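PDB 6VS4: small COPII coat GTPase SAR1 from Encephalitozoon cuniculi, which belongs to the ADP-ribosylation factor family of small P-loop GTPases and is held here with bound guanosine-5'-diphosphate. Local coordinates for residues P140-M145 with A206-W211. Sequence-based numbering, arbitrary orientation.
Sequences PVVVLM and ARAFKW
Helix 204-223 packs on one face of the central sheet of this P-loop GTPase fold, and A208 and W211 of its segment 206-211 meet the inner strand 141-146. Locally the two run almost antiparallel, at 170°, with axes 9.0 Å apart. At the middle of the contact the methyl of A208 touches two side-chain branches of the strand: A208 CB is 3.7 Å from V142 CG2 and 3.8 Å from L144 CD2. V142 CG2 is anti to its own backbone N, which turns this methyl to A208 CB. One helical turn on, W211 has CG anti to the backbone N (chi1 178°), and the six-membered part of its indole reaches the start of the strand. There W211 CZ3 lies 4.0 Å from V142 CB and 3.6 Å from V141 O, the ring standing oblique to both; P140 CB is a looser neighbour. V111 of strand 109-115 touches V142 and L144, and F189 and K187 of strand 186-190 touch V142 and W211, respectively. Consistent with the small A208 side chain, the V142 and A208 CA atoms are 6.6 Å apart; between these two segments the contact rests on apolar side-chain packing, with the W211 ring also against V141 O.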
loop_
_atom_site.group_PDB
_atom_site.type_symbol
_atom_site.label_atom_id
_atom_site.label_comp_id
_atom_site.label_asym_id
_atom_site.label_seq_id
_atom_site.Cartn_x
_atom_site.Cartn_y
_atom_site.Cartn_z
ATOM N N PRO A 140 -15.740 -7.916 36.143
ATOM C CA PRO A 140 -16.278 -8.543 34.931
ATOM C C PRO A 140 -15.317 -9.578 34.355
ATOM O O PRO A 140 -14.094 -9.441 34.424
ATOM C CB PRO A 140 -16.460 -7.361 33.973
ATOM C CG PRO A 140 -15.510 -6.308 34.481
ATOM C CD PRO A 140 -15.502 -6.473 35.969
ATOM N N VAL A 141 -15.889 -10.632 33.787
ATOM C CA VAL A 141 -15.123 -11.721 33.194
ATOM C C VAL A 141 -15.540 -11.843 31.737
ATOM O O VAL A 141 -16.711 -12.107 31.440
ATOM C CB VAL A 141 -15.345 -13.057 33.928
ATOM C CG1 VAL A 141 -14.569 -14.173 33.236
ATOM C CG2 VAL A 141 -14.948 -12.953 35.395
ATOM N N VAL A 142 -14.592 -11.654 30.832
ATOM C CA VAL A 142 -14.808 -11.937 29.422
ATOM C C VAL A 142 -14.118 -13.256 29.099
ATOM O O VAL A 142 -12.972 -13.487 29.505
ATOM C CB VAL A 142 -14.322 -10.778 28.524
ATOM C CG1 VAL A 142 -12.818 -10.607 28.574
ATOM C CG2 VAL A 142 -14.780 -11.003 27.107
ATOM N N VAL A 143 -14.843 -14.151 28.435
ATOM C CA VAL A 143 -14.347 -15.479 28.101
ATOM C C VAL A 143 -14.087 -15.545 26.602
ATOM O O VAL A 143 -14.980 -15.268 25.790
ATOM C CB VAL A 143 -15.326 -16.576 28.539
ATOM C CG1 VAL A 143 -14.825 -17.929 28.078
ATOM C CG2 VAL A 143 -15.469 -16.557 30.037
ATOM N N LEU A 144 -12.863 -15.907 26.237
ATOM C CA LEU A 144 -12.485 -16.113 24.848
ATOM C C LEU A 144 -12.424 -17.610 24.585
ATOM O O LEU A 144 -11.531 -18.299 25.083
ATOM C CB LEU A 144 -11.151 -15.438 24.539
ATOM C CG LEU A 144 -11.098 -13.920 24.797
ATOM C CD1 LEU A 144 -9.748 -13.317 24.404
ATOM C CD2 LEU A 144 -12.227 -13.232 24.079
ATOM N N MET A 145 -13.394 -18.120 23.842
ATOM C CA MET A 145 -13.289 -19.476 23.309
ATOM C C MET A 145 -12.376 -19.387 22.091
ATOM O O MET A 145 -12.772 -18.894 21.032
ATOM C CB MET A 145 -14.667 -20.037 22.971
ATOM C CG MET A 145 -15.591 -20.195 24.180
ATOM S SD MET A 145 -15.167 -21.580 25.263
ATOM C CE MET A 145 -16.454 -21.475 26.502
ATOM N N ALA A 206 -11.840 -7.691 19.416
ATOM C CA ALA A 206 -11.898 -6.284 19.812
ATOM C C ALA A 206 -13.204 -5.956 20.529
ATOM O O ALA A 206 -13.210 -5.172 21.486
ATOM C CB ALA A 206 -11.728 -5.377 18.593
ATOM N N ARG A 207 -14.320 -6.562 20.104
ATOM C CA ARG A 207 -15.575 -6.308 20.808
ATOM C C ARG A 207 -15.544 -6.875 22.222
ATOM O O ARG A 207 -16.202 -6.330 23.120
ATOM C CB ARG A 207 -16.759 -6.886 20.037
ATOM C CG ARG A 207 -17.106 -6.113 18.774
ATOM C CD ARG A 207 -18.437 -6.561 18.197
ATOM N NE ARG A 207 -18.715 -7.965 18.489
ATOM C CZ ARG A 207 -18.543 -8.960 17.626
ATOM N NH1 ARG A 207 -18.092 -8.713 16.406
ATOM N NH2 ARG A 207 -18.831 -10.204 17.985
ATOM N N ALA A 208 -14.769 -7.943 22.445
ATOM C CA ALA A 208 -14.631 -8.483 23.794
ATOM C C ALA A 208 -13.963 -7.471 24.716
ATOM O O ALA A 208 -14.393 -7.287 25.860
ATOM C CB ALA A 208 -13.848 -9.795 23.763
ATOM N N PHE A 209 -12.930 -6.779 24.229
ATOM C CA PHE A 209 -12.284 -5.760 25.052
ATOM C C PHE A 209 -13.176 -4.538 25.244
ATOM O O PHE A 209 -13.167 -3.926 26.318
ATOM C CB PHE A 209 -10.945 -5.360 24.444
ATOM C CG PHE A 209 -9.850 -6.339 24.722
ATOM C CD1 PHE A 209 -9.175 -6.313 25.929
ATOM C CD2 PHE A 209 -9.497 -7.291 23.778
ATOM C CE1 PHE A 209 -8.158 -7.214 26.191
ATOM C CE2 PHE A 209 -8.483 -8.194 24.032
ATOM C CZ PHE A 209 -7.813 -8.156 25.243
ATOM N N LYS A 210 -13.951 -4.159 24.222
ATOM C CA LYS A 210 -14.867 -3.034 24.400
ATOM C C LYS A 210 -15.962 -3.376 25.404
ATOM O O LYS A 210 -16.350 -2.531 26.218
ATOM C CB LYS A 210 -15.461 -2.599 23.057
ATOM N N TRP A 211 -16.456 -4.617 25.385
ATOM C CA TRP A 211 -17.438 -5.026 26.387
ATOM C C TRP A 211 -16.826 -5.018 27.783
ATOM O O TRP A 211 -17.430 -4.505 28.731
ATOM C CB TRP A 211 -17.991 -6.413 26.051
ATOM C CG TRP A 211 -18.984 -6.934 27.054
ATOM C CD1 TRP A 211 -20.338 -6.761 27.031
ATOM C CD2 TRP A 211 -18.701 -7.717 28.223
ATOM N NE1 TRP A 211 -20.914 -7.388 28.108
ATOM C CE2 TRP A 211 -19.933 -7.980 28.859
ATOM C CE3 TRP A 211 -17.528 -8.222 28.793
ATOM C CZ2 TRP A 211 -20.025 -8.722 30.036
ATOM C CZ3 TRP A 211 -17.622 -8.954 29.966
ATOM C CH2 TRP A 211 -18.861 -9.200 30.571
#